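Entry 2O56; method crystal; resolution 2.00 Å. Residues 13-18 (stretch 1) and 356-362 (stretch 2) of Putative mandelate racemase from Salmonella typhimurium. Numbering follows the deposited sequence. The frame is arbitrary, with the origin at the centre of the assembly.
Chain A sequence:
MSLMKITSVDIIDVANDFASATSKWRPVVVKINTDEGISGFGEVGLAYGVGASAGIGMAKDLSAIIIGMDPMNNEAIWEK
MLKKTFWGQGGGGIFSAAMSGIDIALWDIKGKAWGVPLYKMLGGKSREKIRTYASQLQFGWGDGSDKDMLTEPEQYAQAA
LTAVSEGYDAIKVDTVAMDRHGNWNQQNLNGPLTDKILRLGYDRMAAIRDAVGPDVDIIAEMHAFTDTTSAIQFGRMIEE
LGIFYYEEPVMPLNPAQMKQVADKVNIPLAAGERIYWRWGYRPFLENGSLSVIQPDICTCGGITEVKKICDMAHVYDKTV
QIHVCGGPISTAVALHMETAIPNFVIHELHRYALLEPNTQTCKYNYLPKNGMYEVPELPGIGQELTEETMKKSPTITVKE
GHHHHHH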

# COMPACT_ATOMS: atom_id res chain seq x y z
N ASP A 13 -37.22 -1.90 33.04
CA ASP A 13 -36.32 -2.94 33.50
C ASP A 13 -37.14 -4.22 33.69
O ASP A 13 -37.73 -4.44 34.75
N VAL A 14 -37.17 -5.05 32.65
CA VAL A 14 -38.18 -6.10 32.48
C VAL A 14 -38.03 -7.17 33.56
O VAL A 14 -37.00 -7.85 33.62
N ALA A 15 -39.05 -7.30 34.40
CA ALA A 15 -39.11 -8.34 35.45
C ALA A 15 -39.35 -9.71 34.84
O ALA A 15 -40.20 -9.87 33.98
N ASN A 16 -38.60 -10.70 35.33
CA ASN A 16 -38.53 -12.00 34.66
C ASN A 16 -38.13 -13.12 35.60
O ASN A 16 -37.44 -12.89 36.61
N ASP A 17 -38.52 -14.34 35.24
CA ASP A 17 -38.31 -15.48 36.12
C ASP A 17 -36.98 -16.21 35.97
O ASP A 17 -36.75 -17.21 36.67
N PHE A 18 -36.10 -15.71 35.11
CA PHE A 18 -34.70 -16.15 35.12
C PHE A 18 -33.94 -15.62 36.35
O PHE A 18 -33.03 -14.80 36.23
N GLU A 356 -40.52 -20.58 29.04
CA GLU A 356 -41.53 -19.78 29.70
C GLU A 356 -41.13 -18.45 30.25
O GLU A 356 -41.74 -17.49 29.96
N PRO A 357 -40.11 -18.40 31.08
CA PRO A 357 -39.67 -17.11 31.64
C PRO A 357 -39.27 -16.05 30.60
O PRO A 357 -39.34 -14.84 30.88
N ASN A 358 -38.85 -16.50 29.41
CA ASN A 358 -38.65 -15.61 28.28
C ASN A 358 -39.95 -15.21 27.59
O ASN A 358 -40.26 -14.02 27.44
N THR A 359 -40.71 -16.21 27.15
CA THR A 359 -41.80 -15.95 26.22
C THR A 359 -42.97 -15.25 26.89
O THR A 359 -43.70 -14.51 26.24
N GLN A 360 -43.14 -15.48 28.20
CA GLN A 360 -44.26 -14.92 28.95
C GLN A 360 -44.13 -13.42 29.17
O GLN A 360 -45.10 -12.77 29.55
N THR A 361 -42.95 -12.87 28.92
CA THR A 361 -42.75 -11.42 29.03
C THR A 361 -43.52 -10.66 27.97
O THR A 361 -43.84 -9.49 28.17
N CYS A 362 -43.85 -11.33 26.86
CA CYS A 362 -44.42 -10.64 25.69
C CYS A 362 -45.78 -11.15 25.24
O CYS A 362 -46.17 -12.25 25.57

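How does the contact begin along the first stretch? Asp13 stays out of reach, and the CA-to-CB bond of Val14, in the t rotamer, points toward the second stretch, where Val14 CG1 lies 4.0 Å from Thr361 CG2. The CA-to-CB bond of Thr361 also points toward its partner; in the p rotamer Thr361 OG1 donates to Asn358 O at 2.7 Å, so the hydroxyl is satisfied locally while the methyl meets Val14.

What do Ala15 and Asn16 add? Rather little: Ala15 meets the same methyl through its backbone, Ala15 O to Thr361 CG2 at 4.2 Å, and Asn16 CB sits 4.3 Å from Pro357 O.

How is the polar side of Asp17 joined to the second stretch? No direct hydrogen bond crosses, but one water bridges the gap. It accepts from Asp17 N at 2.9 Å and from Gln360 NE2 at 2.8 Å, and donates to Pro357 O at 2.5 Å. The CA-to-CB bond of Asp17 (rotamer m) points toward the second stretch, and Asp17 CB lies 3.9 Å from Pro357 CB.

Why does Phe18 matter although its CA-to-CB bond points sideways? Its m rotamer brings the ring nearer, and Pro357 CB lies over one face, 3.6 Å from the Phe18 ring centroid and 9° off the normal, a CH-pi contact. Phe18 CE2 also approaches Asn358 CB at 3.8 Å.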

# COMPACT_ATOMS: atom_id res chain seq x y z
CB ASP A 13 -35.68 -2.48 34.82
CG ASP A 13 -34.50 -3.34 35.24
OD1 ASP A 13 -34.04 -4.20 34.46
OD2 ASP A 13 -34.01 -3.13 36.36
CB VAL A 14 -38.08 -6.74 31.06
CG1 VAL A 14 -39.00 -7.99 30.92
CG2 VAL A 14 -38.38 -5.69 29.98
CB ALA A 15 -40.22 -8.03 36.48
CB ASN A 16 -37.57 -11.96 33.46
CG ASN A 16 -36.13 -11.62 33.87
OD1 ASN A 16 -35.72 -10.47 33.82
ND2 ASN A 16 -35.37 -12.64 34.28
CB ASP A 17 -39.52 -16.42 36.08
CG ASP A 17 -40.61 -15.97 37.03
OD1 ASP A 17 -40.79 -16.66 38.06
OD2 ASP A 17 -41.25 -14.92 36.77
CB PHE A 18 -33.98 -15.78 33.82
CG PHE A 18 -34.52 -16.48 32.60
CD1 PHE A 18 -34.57 -17.87 32.53
CD2 PHE A 18 -34.96 -15.74 31.50
CE1 PHE A 18 -35.06 -18.51 31.38
CE2 PHE A 18 -35.45 -16.37 30.35
CZ PHE A 18 -35.49 -17.76 30.29
CB GLU A 356 -42.22 -20.57 30.79
CG GLU A 356 -43.24 -21.47 30.24
CD GLU A 356 -44.47 -20.73 29.91
OE1 GLU A 356 -44.91 -19.98 30.80
OE2 GLU A 356 -45.01 -20.89 28.79
CB PRO A 357 -38.46 -17.48 32.51
CG PRO A 357 -38.64 -18.94 32.81
CD PRO A 357 -39.29 -19.52 31.59
CB ASN A 358 -37.68 -16.22 27.27
CG ASN A 358 -37.22 -15.22 26.22
OD1 ASN A 358 -36.62 -14.19 26.55
ND2 ASN A 358 -37.52 -15.49 24.96
CB THR A 359 -42.30 -17.23 25.54
OG1 THR A 359 -42.74 -18.15 26.53
CG2 THR A 359 -41.19 -17.86 24.71
CB GLN A 360 -44.48 -15.67 30.27
CG GLN A 360 -43.69 -15.12 31.49
CD GLN A 360 -43.56 -16.12 32.66
OE1 GLN A 360 -44.28 -17.12 32.74
NE2 GLN A 360 -42.63 -15.83 33.57
CB THR A 361 -41.24 -10.98 28.99
OG1 THR A 361 -40.65 -11.35 27.73
CG2 THR A 361 -40.45 -11.61 30.12
CB CYS A 362 -43.42 -10.61 24.53
SG CYS A 362 -42.02 -9.48 24.86
O HOH W 1 -40.44 -14.10 33.03